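Local coordinates for putative protein-disulfide isomerase (PDB 3GN3) that is a putative protein-disulfide isomerase of the DsbA family, probably acting in thiol-disulfide exchange, although its function has not been established, at residues A[61-69]-A[110-119]; A[86-97]-A[118-127]. All blocks are in the same frame, centred on the assembly; numbering follows the deposited sequence.

Contact 1. Residues A[61-69]-A[110-119]; sequences MFSGVIVRC and ATPNDIIARI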
loop_
_atom_site.group_PDB
_atom_site.type_symbol
_atom_site.label_atom_id
_atom_site.label_comp_id
_atom_site.label_asym_id
_atom_site.label_seq_id
_atom_site.Cartn_x
_atom_site.Cartn_y
_atom_site.Cartn_z
ATOM N N MET A 61 21.503 9.410 -4.783
ATOM C CA MET A 61 22.442 8.280 -4.574
ATOM C C MET A 61 23.208 8.250 -3.235
ATOM O O MET A 61 23.610 7.174 -2.764
ATOM C CB MET A 61 23.373 8.085 -5.784
ATOM C CG MET A 61 22.668 7.454 -7.016
ATOM S SD MET A 61 23.571 7.301 -8.598
ATOM C CE MET A 61 24.126 8.976 -8.935
ATOM N N PHE A 62 23.372 9.405 -2.593
ATOM C CA PHE A 62 23.963 9.398 -1.261
ATOM C C PHE A 62 22.925 9.415 -0.139
ATOM O O PHE A 62 23.264 9.657 1.027
ATOM C CB PHE A 62 25.013 10.518 -1.089
ATOM C CG PHE A 62 26.427 10.089 -1.422
ATOM C CD1 PHE A 62 27.174 10.783 -2.362
ATOM C CD2 PHE A 62 27.002 8.982 -0.800
ATOM C CE1 PHE A 62 28.492 10.385 -2.685
ATOM C CE2 PHE A 62 28.311 8.571 -1.108
ATOM C CZ PHE A 62 29.058 9.278 -2.056
ATOM N N SER A 63 21.674 9.108 -0.466
ATOM C CA SER A 63 20.604 9.197 0.512
ATOM C C SER A 63 20.811 8.239 1.678
ATOM O O SER A 63 20.607 8.613 2.844
ATOM C CB SER A 63 19.246 8.948 -0.141
ATOM O OG SER A 63 18.200 8.991 0.817
ATOM N N GLY A 64 21.191 7.002 1.368
ATOM C CA GLY A 64 21.415 5.988 2.406
ATOM C C GLY A 64 22.474 6.377 3.432
ATOM O O GLY A 64 22.296 6.147 4.637
ATOM N N VAL A 65 23.565 6.976 2.957
ATOM C CA VAL A 65 24.623 7.462 3.834
ATOM C C VAL A 65 24.032 8.569 4.704
ATOM O O VAL A 65 24.099 8.515 5.940
ATOM C CB VAL A 65 25.809 8.042 3.037
ATOM C CG1 VAL A 65 26.847 8.636 3.979
ATOM C CG2 VAL A 65 26.421 7.003 2.141
ATOM N N ILE A 66 23.421 9.556 4.046
ATOM C CA ILE A 66 22.869 10.728 4.722
ATOM C C ILE A 66 21.761 10.380 5.711
ATOM O O ILE A 66 21.759 10.874 6.836
ATOM C CB ILE A 66 22.433 11.813 3.709
ATOM C CG1 ILE A 66 23.667 12.325 2.953
ATOM C CG2 ILE A 66 21.687 12.960 4.425
ATOM C CD1 ILE A 66 23.360 13.058 1.652
ATOM N N VAL A 67 20.843 9.510 5.321
ATOM C CA VAL A 67 19.776 9.079 6.240
ATOM C C VAL A 67 20.370 8.397 7.479
ATOM O O VAL A 67 19.928 8.662 8.611
ATOM C CB VAL A 67 18.694 8.165 5.545
ATOM C CG1 VAL A 67 17.766 7.510 6.569
ATOM C CG2 VAL A 67 17.881 8.956 4.532
ATOM N N ARG A 68 21.362 7.523 7.265
ATOM C CA ARG A 68 22.053 6.867 8.379
ATOM C C ARG A 68 22.694 7.909 9.336
ATOM O O ARG A 68 22.551 7.797 10.561
ATOM C CB ARG A 68 23.082 5.836 7.871
ATOM C CG ARG A 68 23.540 4.826 8.934
ATOM C CD ARG A 68 24.532 3.789 8.381
ATOM N NE ARG A 68 25.178 3.017 9.445
ATOM C CZ ARG A 68 24.654 1.950 10.046
ATOM N NH1 ARG A 68 23.468 1.486 9.688
ATOM N NH2 ARG A 68 25.316 1.339 11.029
ATOM N N CYS A 69 23.357 8.928 8.781
ATOM C CA CYS A 69 23.879 10.032 9.583
ATOM C C CYS A 69 22.833 10.703 10.447
ATOM O O CYS A 69 23.108 11.036 11.623
ATOM C CB CYS A 69 24.473 11.099 8.699
ATOM S SG CYS A 69 25.987 10.545 7.923
ATOM N N ALA A 110 33.338 11.358 -4.537
ATOM C CA ALA A 110 33.331 11.381 -3.065
ATOM C C ALA A 110 32.992 10.022 -2.493
ATOM O O ALA A 110 32.374 9.204 -3.155
ATOM C CB ALA A 110 32.368 12.432 -2.530
ATOM N N THR A 111 33.380 9.800 -1.248
ATOM C CA THR A 111 33.181 8.519 -0.594
ATOM C C THR A 111 32.174 8.670 0.532
ATOM O O THR A 111 31.948 9.782 1.004
ATOM C CB THR A 111 34.510 7.990 0.014
ATOM O OG1 THR A 111 34.912 8.827 1.120
ATOM C CG2 THR A 111 35.612 7.959 -1.051
ATOM N N PRO A 112 31.574 7.554 0.985
ATOM C CA PRO A 112 30.772 7.650 2.192
ATOM C C PRO A 112 31.480 8.439 3.302
ATOM O O PRO A 112 30.844 9.256 3.962
ATOM C CB PRO A 112 30.584 6.189 2.580
ATOM C CG PRO A 112 30.477 5.528 1.282
ATOM C CD PRO A 112 31.403 6.239 0.345
ATOM N N ASN A 113 32.782 8.224 3.484
ATOM C CA ASN A 113 33.541 8.943 4.505
ATOM C C ASN A 113 33.672 10.436 4.229
ATOM O O ASN A 113 33.634 11.220 5.170
ATOM C CB ASN A 113 34.907 8.299 4.751
ATOM C CG ASN A 113 34.848 7.189 5.781
ATOM O OD1 ASN A 113 35.630 6.238 5.720
ATOM N ND2 ASN A 113 33.919 7.291 6.724
ATOM N N ASP A 114 33.805 10.825 2.955
ATOM C CA ASP A 114 33.769 12.246 2.575
ATOM C C ASP A 114 32.453 12.934 2.987
ATOM O O ASP A 114 32.471 14.001 3.616
ATOM C CB ASP A 114 34.006 12.420 1.080
ATOM C CG ASP A 114 35.400 12.028 0.664
ATOM O OD1 ASP A 114 36.336 12.254 1.467
ATOM O OD2 ASP A 114 35.571 11.497 -0.458
ATOM N N ILE A 115 31.327 12.290 2.652
ATOM C CA ILE A 115 29.978 12.740 3.007
ATOM C C ILE A 115 29.807 12.862 4.525
ATOM O O ILE A 115 29.276 13.862 5.018
ATOM C CB ILE A 115 28.897 11.811 2.362
ATOM C CG1 ILE A 115 28.956 11.881 0.823
ATOM C CG2 ILE A 115 27.490 12.105 2.882
ATOM C CD1 ILE A 115 29.150 13.272 0.216
ATOM N N ILE A 116 30.282 11.867 5.265
ATOM C CA ILE A 116 30.183 11.923 6.725
ATOM C C ILE A 116 30.979 13.085 7.329
ATOM O O ILE A 116 30.470 13.814 8.187
ATOM C CB ILE A 116 30.603 10.612 7.392
ATOM C CG1 ILE A 116 29.637 9.498 6.987
ATOM C CG2 ILE A 116 30.646 10.781 8.923
ATOM C CD1 ILE A 116 30.048 8.116 7.493
ATOM N N ALA A 117 32.222 13.244 6.876
ATOM C CA ALA A 117 33.091 14.350 7.288
ATOM C C ALA A 117 32.439 15.719 6.995
ATOM O O ALA A 117 32.428 16.607 7.853
ATOM C CB ALA A 117 34.454 14.228 6.597
ATOM N N ARG A 118 31.877 15.842 5.787
ATOM C CA ARG A 118 31.152 17.022 5.313
ATOM C C ARG A 118 29.966 17.419 6.218
ATOM O O ARG A 118 29.807 18.593 6.587
ATOM C CB ARG A 118 30.665 16.767 3.889
ATOM C CG ARG A 118 30.209 18.004 3.148
ATOM C CD ARG A 118 31.152 18.318 2.042
ATOM N NE ARG A 118 30.644 17.939 0.726
ATOM C CZ ARG A 118 31.062 16.901 0.012
ATOM N NH1 ARG A 118 31.989 16.087 0.480
ATOM N NH2 ARG A 118 30.544 16.669 -1.179
ATOM N N ILE A 119 29.141 16.443 6.582
ATOM C CA ILE A 119 28.041 16.681 7.512
ATOM C C ILE A 119 28.567 17.034 8.905
ATOM O O ILE A 119 27.991 17.875 9.611
ATOM C CB ILE A 119 27.105 15.455 7.587
ATOM C CG1 ILE A 119 26.458 15.196 6.218
ATOM C CG2 ILE A 119 26.085 15.615 8.717
ATOM C CD1 ILE A 119 25.596 13.956 6.173
#
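Ile115 presses its CG1 methylene onto one face of the Phe62 ring, almost exactly over the centre: the carbon lies 3.6 Å from the ring centroid and only 2° off the ring normal, a CH-pi contact. The rim of the same ring is used differently. Phe62 CZ meets Ala110 O at 3.5 Å, with the oxygen at the edge and in the ring plane, while CE2 packs 4.1 Å from Pro112 CD. Phe62, the N-cap residue of its helix, is thus wedged against the start of helix 112-123.

The two branches of Ile115 divide the work. With CG1 beside its own backbone N (chi1 -63°), the CG1 arm faces the phenyl ring, and CG2, placed anti to that N, touches both Val65 and Ile66, at 3.7 Å from Val65 CG1 and 3.8 Å from Ile66 CG1. One turn on, Cys69 SG touches two isoleucines, 3.9 Å from Ile116 CG1 and equally far from the Ile119 CD1 methyl. No hydrogen bond passes between the segments; the side chains that meet are almost all apolar, and the contact is buried.

The polar work is done at the helix start, where Thr111 and Asp114 form a capping box: Asp114 N donates to Thr111 OG1 at 2.9 Å, and Thr111 N returns a bond to Asp114 OD2. At this same end Pro112 packs on Ala110, and Asn113 on Asp109, of the second subunit, so the contact borders a subunit interface.

The helices run in broadly the same direction, with a crossing angle of -41° over the short segments. Such apolar helix packing is consistent with the core of the all-helical domain that DsbA-family proteins carry inserted in a thioredoxin fold.

Contact 2. Residues A[86-97]-A[118-127]; sequences VMTAVASHREEF and RIERYSGLAL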
loop_
_atom_site.group_PDB
_atom_site.type_symbol
_atom_site.label_atom_id
_atom_site.label_comp_id
_atom_site.label_asym_id
_atom_site.label_seq_id
_atom_site.Cartn_x
_atom_site.Cartn_y
_atom_site.Cartn_z
ATOM N N VAL A 86 21.737 17.932 11.892
ATOM C CA VAL A 86 22.224 17.249 10.674
ATOM C C VAL A 86 21.333 17.515 9.447
ATOM O O VAL A 86 21.859 17.834 8.362
ATOM C CB VAL A 86 22.475 15.703 10.864
ATOM C CG1 VAL A 86 22.746 15.025 9.496
ATOM C CG2 VAL A 86 23.636 15.445 11.846
ATOM N N MET A 87 20.008 17.391 9.616
ATOM C CA MET A 87 19.051 17.722 8.520
ATOM C C MET A 87 19.235 19.173 8.052
ATOM O O MET A 87 19.329 19.427 6.851
ATOM C CB MET A 87 17.590 17.434 8.895
ATOM C CG MET A 87 17.292 15.946 9.054
ATOM S SD MET A 87 15.544 15.558 9.073
ATOM C CE MET A 87 15.220 15.254 10.750
ATOM N N THR A 88 19.350 20.102 9.008
ATOM C CA THR A 88 19.594 21.514 8.695
ATOM C C THR A 88 20.889 21.718 7.912
ATOM O O THR A 88 20.913 22.474 6.936
ATOM C CB THR A 88 19.639 22.400 9.962
ATOM O OG1 THR A 88 18.443 22.210 10.734
ATOM C CG2 THR A 88 19.812 23.883 9.580
ATOM N N ALA A 89 21.968 21.053 8.332
ATOM C CA ALA A 89 23.252 21.207 7.630
ATOM C C ALA A 89 23.173 20.685 6.190
ATOM O O ALA A 89 23.694 21.326 5.255
ATOM C CB ALA A 89 24.389 20.545 8.410
ATOM N N VAL A 90 22.509 19.538 6.009
ATOM C CA VAL A 90 22.311 18.972 4.662
ATOM C C VAL A 90 21.405 19.898 3.838
ATOM O O VAL A 90 21.758 20.309 2.727
ATOM C CB VAL A 90 21.768 17.500 4.711
ATOM C CG1 VAL A 90 21.388 17.004 3.323
ATOM C CG2 VAL A 90 22.803 16.567 5.333
ATOM N N ALA A 91 20.258 20.252 4.416
ATOM C CA ALA A 91 19.298 21.164 3.783
ATOM C C ALA A 91 19.931 22.475 3.286
ATOM O O ALA A 91 19.733 22.848 2.126
ATOM C CB ALA A 91 18.139 21.435 4.717
ATOM N N SER A 92 20.705 23.147 4.147
ATOM C CA SER A 92 21.410 24.396 3.791
ATOM C C SER A 92 22.418 24.262 2.667
ATOM O O SER A 92 22.646 25.210 1.930
ATOM C CB SER A 92 22.160 24.941 4.986
ATOM O OG SER A 92 21.288 25.090 6.077
ATOM N N HIS A 93 23.050 23.098 2.568
ATOM C CA HIS A 93 24.025 22.836 1.511
ATOM C C HIS A 93 23.534 21.676 0.635
ATOM O O HIS A 93 24.308 20.785 0.277
ATOM C CB HIS A 93 25.378 22.491 2.133
ATOM C CG HIS A 93 25.933 23.567 3.015
ATOM N ND1 HIS A 93 25.668 23.629 4.368
ATOM C CD2 HIS A 93 26.745 24.618 2.737
ATOM C CE1 HIS A 93 26.303 24.666 4.886
ATOM N NE2 HIS A 93 26.965 25.280 3.919
ATOM N N ARG A 94 22.245 21.697 0.305
ATOM C CA ARG A 94 21.586 20.584 -0.362
ATOM C C ARG A 94 22.345 20.142 -1.598
ATOM O O ARG A 94 22.703 18.960 -1.759
ATOM C CB ARG A 94 20.150 20.950 -0.727
ATOM C CG ARG A 94 19.317 19.745 -1.054
ATOM C CD ARG A 94 18.119 20.098 -1.885
ATOM N NE ARG A 94 18.516 20.725 -3.139
ATOM C CZ ARG A 94 18.954 20.071 -4.208
ATOM N NH1 ARG A 94 19.063 18.755 -4.197
ATOM N NH2 ARG A 94 19.296 20.742 -5.286
ATOM N N GLU A 95 22.626 21.106 -2.455
ATOM C CA GLU A 95 23.257 20.814 -3.705
ATOM C C GLU A 95 24.558 20.030 -3.536
ATOM O O GLU A 95 24.868 19.169 -4.347
ATOM C CB GLU A 95 23.502 22.100 -4.430
ATOM C CG GLU A 95 23.704 21.893 -5.881
ATOM C CD GLU A 95 23.501 23.174 -6.637
ATOM O OE1 GLU A 95 22.505 23.232 -7.399
ATOM O OE2 GLU A 95 24.313 24.124 -6.446
ATOM N N GLU A 96 25.308 20.317 -2.475
ATOM C CA GLU A 96 26.594 19.663 -2.236
ATOM C C GLU A 96 26.467 18.208 -1.810
ATOM O O GLU A 96 27.464 17.502 -1.717
ATOM C CB GLU A 96 27.351 20.385 -1.135
ATOM C CG GLU A 96 27.975 21.707 -1.516
ATOM C CD GLU A 96 28.333 22.493 -0.259
ATOM O OE1 GLU A 96 29.171 21.995 0.536
ATOM O OE2 GLU A 96 27.741 23.585 -0.056
ATOM N N PHE A 97 25.257 17.777 -1.491
ATOM C CA PHE A 97 25.036 16.401 -1.094
ATOM C C PHE A 97 24.172 15.675 -2.137
ATOM O O PHE A 97 23.510 14.689 -1.826
ATOM C CB PHE A 97 24.366 16.355 0.269
ATOM C CG PHE A 97 25.229 16.837 1.395
ATOM C CD1 PHE A 97 26.202 16.004 1.954
ATOM C CD2 PHE A 97 25.042 18.120 1.932
ATOM C CE1 PHE A 97 26.995 16.436 3.017
ATOM C CE2 PHE A 97 25.820 18.569 3.000
ATOM C CZ PHE A 97 26.803 17.722 3.549
ATOM N N ARG A 118 31.877 15.842 5.787
ATOM C CA ARG A 118 31.152 17.022 5.313
ATOM C C ARG A 118 29.966 17.419 6.218
ATOM O O ARG A 118 29.807 18.593 6.587
ATOM C CB ARG A 118 30.665 16.767 3.889
ATOM C CG ARG A 118 30.209 18.004 3.148
ATOM C CD ARG A 118 31.152 18.318 2.042
ATOM N NE ARG A 118 30.644 17.939 0.726
ATOM C CZ ARG A 118 31.062 16.901 0.012
ATOM N NH1 ARG A 118 31.989 16.087 0.480
ATOM N NH2 ARG A 118 30.544 16.669 -1.179
ATOM N N ILE A 119 29.141 16.443 6.582
ATOM C CA ILE A 119 28.041 16.681 7.512
ATOM C C ILE A 119 28.567 17.034 8.905
ATOM O O ILE A 119 27.991 17.875 9.611
ATOM C CB ILE A 119 27.105 15.455 7.587
ATOM C CG1 ILE A 119 26.458 15.196 6.218
ATOM C CG2 ILE A 119 26.085 15.615 8.717
ATOM C CD1 ILE A 119 25.596 13.956 6.173
ATOM N N GLU A 120 29.662 16.395 9.308
ATOM C CA GLU A 120 30.303 16.721 10.579
ATOM C C GLU A 120 30.753 18.176 10.631
ATOM O O GLU A 120 30.423 18.880 11.585
ATOM C CB GLU A 120 31.463 15.779 10.858
ATOM C CG GLU A 120 31.015 14.447 11.422
ATOM C CD GLU A 120 32.139 13.456 11.484
ATOM O OE1 GLU A 120 32.048 12.508 12.301
ATOM O OE2 GLU A 120 33.109 13.640 10.712
ATOM N N ARG A 121 31.460 18.619 9.591
ATOM C CA ARG A 121 31.886 20.015 9.446
ATOM C C ARG A 121 30.731 20.983 9.674
ATOM O O ARG A 121 30.753 21.812 10.604
ATOM C CB ARG A 121 32.393 20.263 8.030
ATOM C CG ARG A 121 33.752 20.875 7.959
ATOM C CD ARG A 121 34.740 19.797 7.571
ATOM N NE ARG A 121 34.550 19.438 6.161
ATOM C CZ ARG A 121 35.080 18.376 5.557
ATOM N NH1 ARG A 121 35.850 17.523 6.232
ATOM N NH2 ARG A 121 34.829 18.171 4.270
ATOM N N TYR A 122 29.714 20.828 8.823
ATOM C CA TYR A 122 28.592 21.734 8.700
ATOM C C TYR A 122 27.655 21.726 9.891
ATOM O O TYR A 122 27.044 22.748 10.206
ATOM C CB TYR A 122 27.810 21.360 7.457
ATOM C CG TYR A 122 28.454 21.756 6.154
ATOM C CD1 TYR A 122 29.335 22.837 6.081
ATOM C CD2 TYR A 122 28.141 21.075 4.978
ATOM C CE1 TYR A 122 29.880 23.217 4.884
ATOM C CE2 TYR A 122 28.684 21.447 3.779
ATOM C CZ TYR A 122 29.551 22.514 3.743
ATOM O OH TYR A 122 30.104 22.863 2.551
ATOM N N SER A 123 27.513 20.576 10.542
ATOM C CA SER A 123 26.654 20.497 11.717
ATOM C C SER A 123 27.450 20.715 13.005
ATOM O O SER A 123 26.860 20.918 14.070
ATOM C CB SER A 123 25.917 19.146 11.773
ATOM O OG SER A 123 26.785 18.088 12.150
ATOM N N GLY A 124 28.780 20.636 12.909
ATOM C CA GLY A 124 29.641 20.602 14.093
ATOM C C GLY A 124 29.361 19.443 15.046
ATOM O O GLY A 124 29.515 19.577 16.266
ATOM N N LEU A 125 28.942 18.302 14.505
ATOM C CA LEU A 125 28.738 17.104 15.337
ATOM C C LEU A 125 29.693 15.986 14.921
ATOM O O LEU A 125 30.098 15.899 13.757
ATOM C CB LEU A 125 27.302 16.601 15.246
ATOM C CG LEU A 125 26.165 17.339 15.933
ATOM C CD1 LEU A 125 24.816 16.811 15.413
ATOM C CD2 LEU A 125 26.250 17.201 17.436
ATOM N N ALA A 126 30.053 15.142 15.880
ATOM C CA ALA A 126 30.916 14.002 15.618
ATOM C C ALA A 126 29.994 12.806 15.380
ATOM O O ALA A 126 29.222 12.420 16.259
ATOM C CB ALA A 126 31.838 13.763 16.797
ATOM N N LEU A 127 30.059 12.233 14.182
ATOM C CA LEU A 127 29.062 11.240 13.768
ATOM C C LEU A 127 29.624 9.856 13.460
ATOM O O LEU A 127 28.949 8.848 13.720
ATOM C CB LEU A 127 28.266 11.752 12.567
ATOM C CG LEU A 127 27.439 13.007 12.810
ATOM C CD1 LEU A 127 26.996 13.599 11.487
ATOM C CD2 LEU A 127 26.252 12.737 13.738
#
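Tyr122 lays its ring flat on the imidazole of His93 in a face-to-face stack, centroids 3.7 Å apart and planes inclined by just 3°. In both residues CG lies anti to the carbonyl carbon and beside the backbone N, and the two rings meet across the contact. The imidazole is further fixed by its own helix end: His93 ND1 donates to Ala89 O at 3.2 Å, and this side-chain bond, lying in the ring plane, restrains rotation of the imidazole against the tyrosine. Ala89 O also accepts from His93 N.

At the far end of Tyr122, OH is hydrogen-bonded to Glu96 OE1. The modelled separation of 2.4 Å is very short and its exact value doubtful. The extended glutamate chain brings OE1 to the edge of the phenol, its carboxylate plane turned steeply to the ring. Glu96 also offers its backbone: Arg118, bent at chi2 and again at chi3, curls back until NH2 bonds to Glu96 O at 3.2 Å, in the carbonyl plane but tilted from the guanidinium plane. Nearer the Arg118 backbone, CG is anti to N, and its methylene runs alongside Phe97, 3.4 Å from CZ.

Toward the interior the contact turns apolar. Ile119 sends CG1 to Phe97 CE1 at 3.5 Å and CG2 to Val86 CG1 at the same distance, while its CD1 methyl rests on Val90 CG2. Ala89, small and directed at Tyr122 CB (3.6 Å from its own CB), allows the backbones to come close near Ser123. Val86 and Leu127 meet tip to tip beyond.

The short helical segments 86-92 and 118-123 cross at 102°. This is a near-orthogonal helix pair whose apolar side is finished by an aromatic and polar rim, probably part of the helical domain inserted in a thioredoxin fold.

Overall arrangement
Both contacts use helix 112-123, which packs against helix 63-73 in contact 1 and against helix 79-92 with its following loop in contact 2; their centres are about 9 Å apart. Ile119 belongs to both, and Ile66 bridges them by touching Val90 and Phe97, making one continuous apolar core. The chemistry diverges outward from it. Contact 1 is buried, without hydrogen bonds between its segments, its helices inclined at a moderate angle, and it adjoins a second subunit. Contact 2 is partly buried, with nearly perpendicular helices, and adds a more exposed polar and aromatic margin of His93, Glu96, Arg118 and Tyr122 that no other subunit covers.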